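PDB 4GUC: protein BA_2500 from Bacillus anthracis, which is of unknown function but folds as a small beta-rich domain, probably related to the immunoglobulin-like E-set domains. Local coordinates for residues A[9-14]-A[101-106]; A[57-62]-A[66-71]. One frame throughout, in Å; residues are numbered along the deposited sequence.

Interaction 1: A[9-14]-A[101-106]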
ATOM      1  N   ASP A   9      -9.321   2.551  10.013  1.00 14.48           N
ATOM      2  CA  ASP A   9      -8.042   1.881   9.836  1.00 13.92           C
ATOM      3  C   ASP A   9      -7.163   2.199  11.061  1.00 15.74           C
ATOM      4  O   ASP A   9      -7.301   3.276  11.642  1.00 18.45           O
ATOM      5  CB  ASP A   9      -7.354   2.388   8.571  1.00 12.87           C
ATOM      6  CG  ASP A   9      -6.138   1.537   8.196  1.00 13.68           C
ATOM      7  OD1 ASP A   9      -6.359   0.419   7.640  1.00 14.92           O
ATOM      8  OD2 ASP A   9      -4.985   1.992   8.404  1.00 13.35           O
ATOM      9  N   THR A  10      -6.259   1.288  11.426  1.00 16.09           N
ATOM     10  CA  THR A  10      -5.408   1.451  12.605  1.00 19.19           C
ATOM     11  C   THR A  10      -3.974   1.945  12.415  1.00 16.40           C
ATOM     12  O   THR A  10      -3.270   2.270  13.389  1.00 18.92           O
ATOM     13  CB  THR A  10      -5.224   0.064  13.323  1.00 19.31           C
ATOM     14  OG1 THR A  10      -4.580  -0.868  12.444  1.00 24.08           O
ATOM     15  CG2 THR A  10      -6.535  -0.518  13.782  1.00 22.79           C
ATOM     16  N   TRP A  11      -3.530   2.025  11.171  1.00 13.17           N
ATOM     17  CA  TRP A  11      -2.147   2.426  10.890  1.00 13.19           C
ATOM     18  C   TRP A  11      -1.896   3.889  11.242  1.00 13.38           C
ATOM     19  O   TRP A  11      -2.799   4.716  11.252  1.00 14.37           O
ATOM     20  CB  TRP A  11      -1.745   1.958   9.506  1.00 11.83           C
ATOM     21  CG  TRP A  11      -1.517   0.466   9.460  1.00 12.79           C
ATOM     22  CD1 TRP A  11      -1.923  -0.491  10.359  1.00 13.24           C
ATOM     23  CD2 TRP A  11      -1.000  -0.245   8.334  1.00 10.30           C
ATOM     24  NE1 TRP A  11      -1.594  -1.749   9.896  1.00 12.07           N
ATOM     25  CE2 TRP A  11      -1.024  -1.626   8.652  1.00 12.06           C
ATOM     26  CE3 TRP A  11      -0.439   0.153   7.121  1.00 10.96           C
ATOM     27  CZ2 TRP A  11      -0.539  -2.602   7.767  1.00 12.01           C
ATOM     28  CZ3 TRP A  11       0.005  -0.819   6.250  1.00 10.08           C
ATOM     29  CH2 TRP A  11      -0.041  -2.162   6.581  1.00 11.30           C
ATOM     30  N   ARG A  12      -0.642   4.212  11.497  0.50 12.96           N
ATOM     31  CA  ARG A  12      -0.305   5.551  11.945  0.50 13.55           C
ATOM     32  C   ARG A  12      -0.614   6.721  11.001  0.50 14.33           C
ATOM     33  O   ARG A  12      -1.165   7.727  11.448  0.50 15.98           O
ATOM     34  CB  ARG A  12       1.162   5.586  12.376  0.50 13.26           C
ATOM     35  CG  ARG A  12       1.511   6.852  13.161  0.50 14.93           C
ATOM     36  CD  ARG A  12       2.936   6.830  13.694  0.50 18.99           C
ATOM     37  NE  ARG A  12       3.181   5.664  14.537  0.50 21.07           N
ATOM     38  CZ  ARG A  12       2.954   5.608  15.849  0.50 21.26           C
ATOM     39  NH1 ARG A  12       2.476   6.654  16.501  0.50 24.75           N
ATOM     40  NH2 ARG A  12       3.222   4.498  16.513  0.50 22.59           N
ATOM     41  N   TRP A  13      -0.285   6.590   9.723  1.00 14.72           N
ATOM     42  CA  TRP A  13      -0.498   7.670   8.754  1.00 13.73           C
ATOM     43  C   TRP A  13      -1.711   7.420   7.872  1.00 13.32           C
ATOM     44  O   TRP A  13      -1.707   6.516   7.030  1.00 17.15           O
ATOM     45  CB  TRP A  13       0.762   7.814   7.904  1.00 15.05           C
ATOM     46  CG  TRP A  13       2.008   7.891   8.718  1.00 14.23           C
ATOM     47  CD1 TRP A  13       3.033   6.986   8.733  1.00 16.47           C
ATOM     48  CD2 TRP A  13       2.320   8.870   9.713  1.00 16.48           C
ATOM     49  NE1 TRP A  13       3.994   7.382   9.629  1.00 16.11           N
ATOM     50  CE2 TRP A  13       3.575   8.533  10.248  1.00 17.69           C
ATOM     51  CE3 TRP A  13       1.675  10.024  10.179  1.00 15.98           C
ATOM     52  CZ2 TRP A  13       4.192   9.302  11.242  1.00 20.09           C
ATOM     53  CZ3 TRP A  13       2.290  10.797  11.164  1.00 18.93           C
ATOM     54  CH2 TRP A  13       3.535  10.428  11.689  1.00 20.49           C
ATOM     55  N   GLN A  14      -2.728   8.266   8.001  0.50 14.20           N
ATOM     56  CA  GLN A  14      -3.951   8.105   7.210  0.50 13.95           C
ATOM     57  C   GLN A  14      -4.189   9.303   6.310  0.50 12.43           C
ATOM     58  O   GLN A  14      -5.292   9.525   5.834  0.50 11.49           O
ATOM     59  CB  GLN A  14      -5.154   7.946   8.132  0.50 14.74           C
ATOM     60  CG  GLN A  14      -5.038   6.840   9.169  0.50 18.76           C
ATOM     61  CD  GLN A  14      -5.103   5.483   8.597  0.50 19.68           C
ATOM     62  OE1 GLN A  14      -5.732   5.252   7.568  0.50 23.82           O
ATOM     63  NE2 GLN A  14      -4.489   4.541   9.286  0.50 18.10           N
ATOM     64  N   VAL A 101      -2.158   4.106  -3.163  1.00  9.50           N
ATOM     65  CA  VAL A 101      -0.799   3.993  -2.635  1.00  9.77           C
ATOM     66  C   VAL A 101      -0.671   2.704  -1.874  1.00  9.28           C
ATOM     67  O   VAL A 101      -1.623   2.268  -1.222  1.00 10.14           O
ATOM     68  CB  VAL A 101      -0.369   5.194  -1.728  1.00 10.68           C
ATOM     69  CG1 VAL A 101      -1.262   5.356  -0.524  1.00 11.06           C
ATOM     70  CG2 VAL A 101       1.120   5.090  -1.314  1.00 11.67           C
ATOM     71  N   ALA A 102       0.485   2.039  -2.004  1.00  9.90           N
ATOM     72  CA  ALA A 102       0.767   0.806  -1.284  1.00 10.90           C
ATOM     73  C   ALA A 102       1.670   1.157  -0.105  1.00 10.39           C
ATOM     74  O   ALA A 102       2.699   1.837  -0.264  1.00 10.94           O
ATOM     75  CB  ALA A 102       1.426  -0.247  -2.176  1.00 11.25           C
ATOM     76  N   VAL A 103       1.283   0.680   1.077  1.00  9.97           N
ATOM     77  CA  VAL A 103       2.000   0.934   2.312  1.00  9.04           C
ATOM     78  C   VAL A 103       2.306  -0.376   3.013  1.00 10.76           C
ATOM     79  O   VAL A 103       1.442  -1.252   3.070  1.00 10.73           O
ATOM     80  CB  VAL A 103       1.136   1.819   3.278  1.00 10.09           C
ATOM     81  CG1 VAL A 103       1.819   2.079   4.605  1.00 11.20           C
ATOM     82  CG2 VAL A 103       0.764   3.137   2.584  1.00 10.25           C
HETATM   83  N   MSE A 104       3.524  -0.522   3.534  1.00  9.22           N
HETATM   84  CA  MSE A 104       3.915  -1.682   4.292  1.00  9.53           C
HETATM   85  C   MSE A 104       4.211  -1.320   5.729  1.00 10.21           C
HETATM   86  O   MSE A 104       4.916  -0.324   5.994  1.00 10.87           O
HETATM   87  CB  MSE A 104       5.145  -2.369   3.698  1.00 10.61           C
HETATM   88  CG  MSE A 104       5.524  -3.682   4.430  1.00  9.81           C
HETATM   89 SE   MSE A 104       6.990  -4.686   3.724  1.00 14.19          SE
HETATM   90  CE  MSE A 104       8.399  -3.479   4.173  1.00 13.72           C
ATOM     91  N   LYS A 105       3.632  -2.073   6.660  1.00 10.18           N
ATOM     92  CA  LYS A 105       3.913  -1.918   8.082  1.00  9.88           C
ATOM     93  C   LYS A 105       4.862  -3.086   8.417  1.00 10.44           C
ATOM     94  O   LYS A 105       4.566  -4.253   8.103  1.00 12.85           O
ATOM     95  CB  LYS A 105       2.673  -1.995   8.931  1.00 10.42           C
ATOM     96  CG  LYS A 105       2.981  -1.838  10.462  1.00 13.01           C
ATOM     97  CD  LYS A 105       1.722  -1.839  11.252  1.00 12.74           C
ATOM     98  CE  LYS A 105       1.943  -1.691  12.750  1.00 19.15           C
ATOM     99  NZ  LYS A 105       2.655  -2.857  13.349  1.00 19.62           N
ATOM    100  N   LEU A 106       5.988  -2.778   9.061  1.00 11.29           N
ATOM    101  CA  LEU A 106       6.981  -3.806   9.436  1.00 11.48           C
ATOM    102  C   LEU A 106       7.399  -3.411  10.830  1.00 13.15           C
ATOM    103  O   LEU A 106       8.162  -2.466  11.028  1.00 12.63           O
ATOM    104  CB  LEU A 106       8.157  -3.808   8.487  1.00 12.05           C
ATOM    105  CG  LEU A 106       9.181  -4.911   8.657  1.00 12.38           C
ATOM    106  CD1 LEU A 106       8.562  -6.285   8.361  1.00 12.75           C
ATOM    107  CD2 LEU A 106      10.392  -4.642   7.755  1.00 14.97           C
TER
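Trp11 reaches from the loop that precedes helix 16-22 onto strand 98-106, where its indole meets Lys105 on one face and Val103 at one edge. No hydrogen bond joins the two segments; the indole makes nearly the whole contact. Trp11 CG is anti to its carbonyl carbon (chi1 -73°), which sends the ring toward the strand. Lys105 CB sits over the six-membered ring in a CH-pi contact, 3.6 Å from the centroid and displaced toward the rim nearest CZ2. In the lysine CG is anti to the backbone N (chi1 180°) and the next two torsions are also extended, so the chain slants across the indole and CD comes within 3.6 Å of Trp11 NE1. The chain bends only at the last torsion, where NZ turns away to hydrogen-bond the carbonyl O of Gly107, just beyond the end of the strand.

At the far end of the indole, CZ3 meets Val103 O at 3.5 Å, near the ring plane, and Val103 CG1 at 3.8 Å. Lys55 makes a cation-pi contact with the same tryptophan.

The loop behind the ring is braced by its own polar groups. Asp9 OD2 accepts Trp11 N at 3.1 Å, from above the carboxylate plane, closing an Asx turn. In the conformer described, Gln14 NE2 donates to the anti lone pair of Asp9 OD2 at 2.7 Å, by a nearly straight bond (167°), and makes a short bond, off the lone pairs, to Trp11 O at 2.6 Å. Tyr57 OH also hydrogen-bonds OD2, and a salt bridge from Asp9 OD1 to Lys55 would be expected to keep the carboxylate ionised. A loop containing an Asx turn thus packs a buried tryptophan onto strands 53-59 and 98-106 of the mixed beta sheet.

Interaction 2: A[57-62]-A[66-71]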
ATOM      1  N   TYR A  57      -4.320   1.614  -0.275  1.00 10.65           N
ATOM      2  CA  TYR A  57      -5.273   2.644   0.076  1.00  9.85           C
ATOM      3  C   TYR A  57      -5.584   3.524  -1.128  1.00 11.42           C
ATOM      4  O   TYR A  57      -4.725   3.781  -1.973  1.00 11.54           O
ATOM      5  CB  TYR A  57      -4.689   3.612   1.106  1.00  9.99           C
ATOM      6  CG  TYR A  57      -4.341   3.099   2.500  1.00 10.15           C
ATOM      7  CD1 TYR A  57      -5.243   3.231   3.550  1.00 10.60           C
ATOM      8  CD2 TYR A  57      -3.094   2.571   2.800  1.00 10.56           C
ATOM      9  CE1 TYR A  57      -4.924   2.827   4.847  1.00 12.21           C
ATOM     10  CE2 TYR A  57      -2.772   2.160   4.080  1.00 10.46           C
ATOM     11  CZ  TYR A  57      -3.672   2.307   5.108  1.00 10.61           C
ATOM     12  OH  TYR A  57      -3.260   1.916   6.353  1.00 11.51           O
ATOM     13  N   GLN A  58      -6.819   4.019  -1.199  1.00 10.63           N
ATOM     14  CA  GLN A  58      -7.209   4.964  -2.210  1.00 11.40           C
ATOM     15  C   GLN A  58      -7.026   6.367  -1.592  1.00 11.64           C
ATOM     16  O   GLN A  58      -7.307   6.596  -0.414  1.00 12.85           O
ATOM     17  CB  GLN A  58      -8.684   4.795  -2.594  1.00 11.86           C
ATOM     18  CG  GLN A  58      -9.121   5.727  -3.687  1.00 14.76           C
ATOM     19  CD  GLN A  58     -10.621   5.705  -3.913  1.00 20.45           C
ATOM     20  OE1 GLN A  58     -11.321   6.536  -3.333  1.00 26.06           O
ATOM     21  NE2 GLN A  58     -11.117   4.712  -4.606  1.00 19.49           N
ATOM     22  N   LEU A  59      -6.530   7.310  -2.388  0.50 12.02           N
ATOM     23  CA  LEU A  59      -6.336   8.692  -1.948  0.50 13.78           C
ATOM     24  C   LEU A  59      -7.548   9.489  -2.473  0.50 15.89           C
ATOM     25  O   LEU A  59      -7.685   9.679  -3.699  0.50 17.89           O
ATOM     26  CB  LEU A  59      -4.999   9.247  -2.485  0.50 14.45           C
ATOM     27  CG  LEU A  59      -4.670  10.720  -2.182  0.50 15.97           C
ATOM     28  CD1 LEU A  59      -4.767  11.058  -0.736  0.50 18.94           C
ATOM     29  CD2 LEU A  59      -3.290  11.086  -2.695  0.50 15.50           C
ATOM     30  N   SER A  60      -8.399   9.979  -1.570  1.00 16.05           N
ATOM     31  CA  SER A  60      -9.563  10.727  -1.977  1.00 17.88           C
ATOM     32  C   SER A  60     -10.104  11.494  -0.801  1.00 18.14           C
ATOM     33  O   SER A  60      -9.900  11.139   0.356  1.00 17.66           O
ATOM     34  CB  SER A  60     -10.614   9.821  -2.602  1.00 20.57           C
ATOM     35  OG  SER A  60     -11.077   8.846  -1.702  1.00 22.62           O
ATOM     36  N   GLY A  61     -10.804  12.569  -1.110  1.00 19.71           N
ATOM     37  CA  GLY A  61     -11.378  13.402  -0.079  1.00 20.90           C
ATOM     38  C   GLY A  61     -11.040  14.859  -0.303  1.00 20.61           C
ATOM     39  O   GLY A  61     -10.310  15.227  -1.223  1.00 23.33           O
ATOM     40  N   ASN A  62     -11.583  15.687   0.563  1.00 20.70           N
ATOM     41  CA  ASN A  62     -11.378  17.091   0.484  1.00 20.07           C
ATOM     42  C   ASN A  62     -10.025  17.428   1.094  1.00 17.90           C
ATOM     43  O   ASN A  62      -9.551  16.752   1.983  1.00 16.11           O
ATOM     44  CB  ASN A  62     -12.467  17.806   1.292  1.00 20.84           C
ATOM     45  CG  ASN A  62     -12.411  19.295   1.135  1.00 24.58           C
ATOM     46  OD1 ASN A  62     -11.918  19.967   2.014  1.00 21.92           O
ATOM     47  ND2 ASN A  62     -12.815  19.810  -0.035  1.00 30.81           N
ATOM     48  N   GLU A  66      -8.711  15.446   7.608  1.00 15.96           N
ATOM     49  CA  GLU A  66      -7.530  14.889   8.296  1.00 15.81           C
ATOM     50  C   GLU A  66      -7.195  13.509   7.708  1.00 14.98           C
ATOM     51  O   GLU A  66      -6.026  13.165   7.563  1.00 15.69           O
ATOM     52  CB  GLU A  66      -7.720  14.794   9.818  1.00 19.22           C
ATOM     53  CG  GLU A  66      -7.884  16.155  10.503  1.00 25.08           C
ATOM     54  CD  GLU A  66      -6.715  17.158  10.290  1.00 32.44           C
ATOM     55  OE1 GLU A  66      -5.518  16.771  10.269  1.00 32.56           O
ATOM     56  OE2 GLU A  66      -7.013  18.372  10.184  1.00 38.30           O
ATOM     57  N   ILE A  67      -8.210  12.762   7.322  1.00 14.08           N
ATOM     58  CA  ILE A  67      -8.066  11.415   6.742  1.00 14.62           C
ATOM     59  C   ILE A  67      -8.422  11.405   5.282  1.00 13.98           C
ATOM     60  O   ILE A  67      -9.543  11.744   4.905  1.00 16.00           O
ATOM     61  CB  ILE A  67      -8.937  10.370   7.494  1.00 15.01           C
ATOM     62  CG1 ILE A  67      -8.463  10.249   8.948  1.00 16.78           C
ATOM     63  CG2 ILE A  67      -8.840   8.990   6.810  1.00 16.42           C
ATOM     64  CD1 ILE A  67      -9.318   9.334   9.825  1.00 24.22           C
ATOM     65  N   ASN A  68      -7.423  11.131   4.434  1.00 12.65           N
ATOM     66  CA  ASN A  68      -7.652  11.055   2.986  1.00 12.94           C
ATOM     67  C   ASN A  68      -7.158   9.750   2.335  1.00 11.57           C
ATOM     68  O   ASN A  68      -7.115   9.648   1.116  1.00 13.15           O
ATOM     69  CB  ASN A  68      -7.166  12.297   2.224  1.00 14.08           C
ATOM     70  CG  ASN A  68      -5.652  12.454   2.220  1.00 13.25           C
ATOM     71  OD1 ASN A  68      -4.913  11.552   2.585  1.00 13.67           O
ATOM     72  ND2 ASN A  68      -5.183  13.603   1.733  1.00 19.52           N
ATOM     73  N   LEU A  69      -6.778   8.784   3.174  1.00 13.00           N
ATOM     74  CA  LEU A  69      -6.347   7.432   2.735  1.00 12.58           C
ATOM     75  C   LEU A  69      -7.457   6.451   3.167  1.00 12.68           C
ATOM     76  O   LEU A  69      -7.859   6.475   4.331  1.00 15.38           O
ATOM     77  CB  LEU A  69      -5.001   7.049   3.324  1.00 12.07           C
ATOM     78  CG  LEU A  69      -3.829   7.901   2.838  1.00 13.69           C
ATOM     79  CD1 LEU A  69      -2.499   7.392   3.451  1.00 16.46           C
ATOM     80  CD2 LEU A  69      -3.754   7.924   1.303  1.00 13.85           C
ATOM     81  N   HIS A  70      -7.991   5.644   2.254  1.00 12.17           N
ATOM     82  CA  HIS A  70      -9.089   4.723   2.539  1.00 11.78           C
ATOM     83  C   HIS A  70      -8.649   3.338   2.146  1.00 11.35           C
ATOM     84  O   HIS A  70      -8.324   3.089   0.982  1.00 11.68           O
ATOM     85  CB  HIS A  70     -10.289   5.216   1.733  1.00 13.26           C
ATOM     86  CG  HIS A  70     -10.543   6.681   1.939  1.00 16.69           C
ATOM     87  ND1 HIS A  70     -11.120   7.178   3.089  1.00 20.52           N
ATOM     88  CD2 HIS A  70     -10.253   7.757   1.167  1.00 18.40           C
ATOM     89  CE1 HIS A  70     -11.194   8.497   3.004  1.00 23.33           C
ATOM     90  NE2 HIS A  70     -10.677   8.872   1.847  1.00 22.37           N
ATOM     91  N   ARG A  71      -8.636   2.411   3.090  1.00 12.27           N
ATOM     92  CA  ARG A  71      -8.167   1.058   2.828  1.00 11.81           C
ATOM     93  C   ARG A  71      -9.033   0.272   1.861  1.00 12.01           C
ATOM     94  O   ARG A  71     -10.239   0.168   2.047  1.00 13.33           O
ATOM     95  CB  ARG A  71      -8.064   0.275   4.146  1.00 13.00           C
ATOM     96  CG  ARG A  71      -7.352  -1.099   3.965  1.00 12.29           C
ATOM     97  CD  ARG A  71      -7.334  -1.948   5.208  1.00 15.15           C
ATOM     98  NE  ARG A  71      -8.677  -2.331   5.642  1.00 15.54           N
ATOM     99  CZ  ARG A  71      -9.389  -1.746   6.617  1.00 17.53           C
ATOM    100  NH1 ARG A  71      -8.896  -0.749   7.344  1.00 14.57           N
ATOM    101  NH2 ARG A  71     -10.611  -2.185   6.893  1.00 20.99           N
TER
HETATM  102  O   HOH W   1      -6.997  15.814   2.998  1.00 18.74           O
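A beta hairpin brings strands 53-59 and 69-76 together here, antiparallel, at the end that opens into their connecting loop. Gln58 and His70 form the hydrogen-bonded pair: Gln58 N donates to His70 O at 2.8 Å, and His70 N returns a bond to Gln58 O at 2.9 Å. Ser60 N to Asn68 O, 3.0 Å, continues the ladder past the strand ends.

The His70 side chain adds a further rung. Its CG lies anti to the carbonyl carbon (chi1 -50°), and the imidazole swings along the neighbouring chain until NE2 donates to Ser60 O at 2.8 Å, from above the carbonyl plane. Ser60 OG, 3.2 Å from His70 CD2, gives its proton to Gln58 OE1.

On the face bearing Tyr57, Leu59 and Leu69, opposite Gln58 and His70, Tyr57 crosses Leu69 at about a right angle, CD1 to CB 3.8 Å. In the conformer described, Leu59 CD1 packs against Leu69 CD2 and lies alongside the Asn68 amide, whose OD1 accepts from Tyr16 N. Strand 98-106 pairs with 53-59 on its other side, Val103 touching Tyr57 and Val101 touching Leu69, and the 9-14 loop reaches Tyr57 through Trp11 and Gln14.

From the N terminus, the chain first runs through 9-14, ahead of helix 16-22, and meets its partner strand 101-106 only after 86 intervening residues. Interaction 1 therefore closes a long loop, and interaction 2, a local hairpin closure with three residues between its segments, is nested inside it. The two contacts share one sheet, since strand 53-59 lies between 69-76 and 98-106. They also touch directly: the Asp9 carboxylate forms a salt bridge with Arg71 NH1, while Trp11 CE3 packs against the Tyr57 hydroxyl. The N-terminal loop is thereby tied to three successive strands of the sheet.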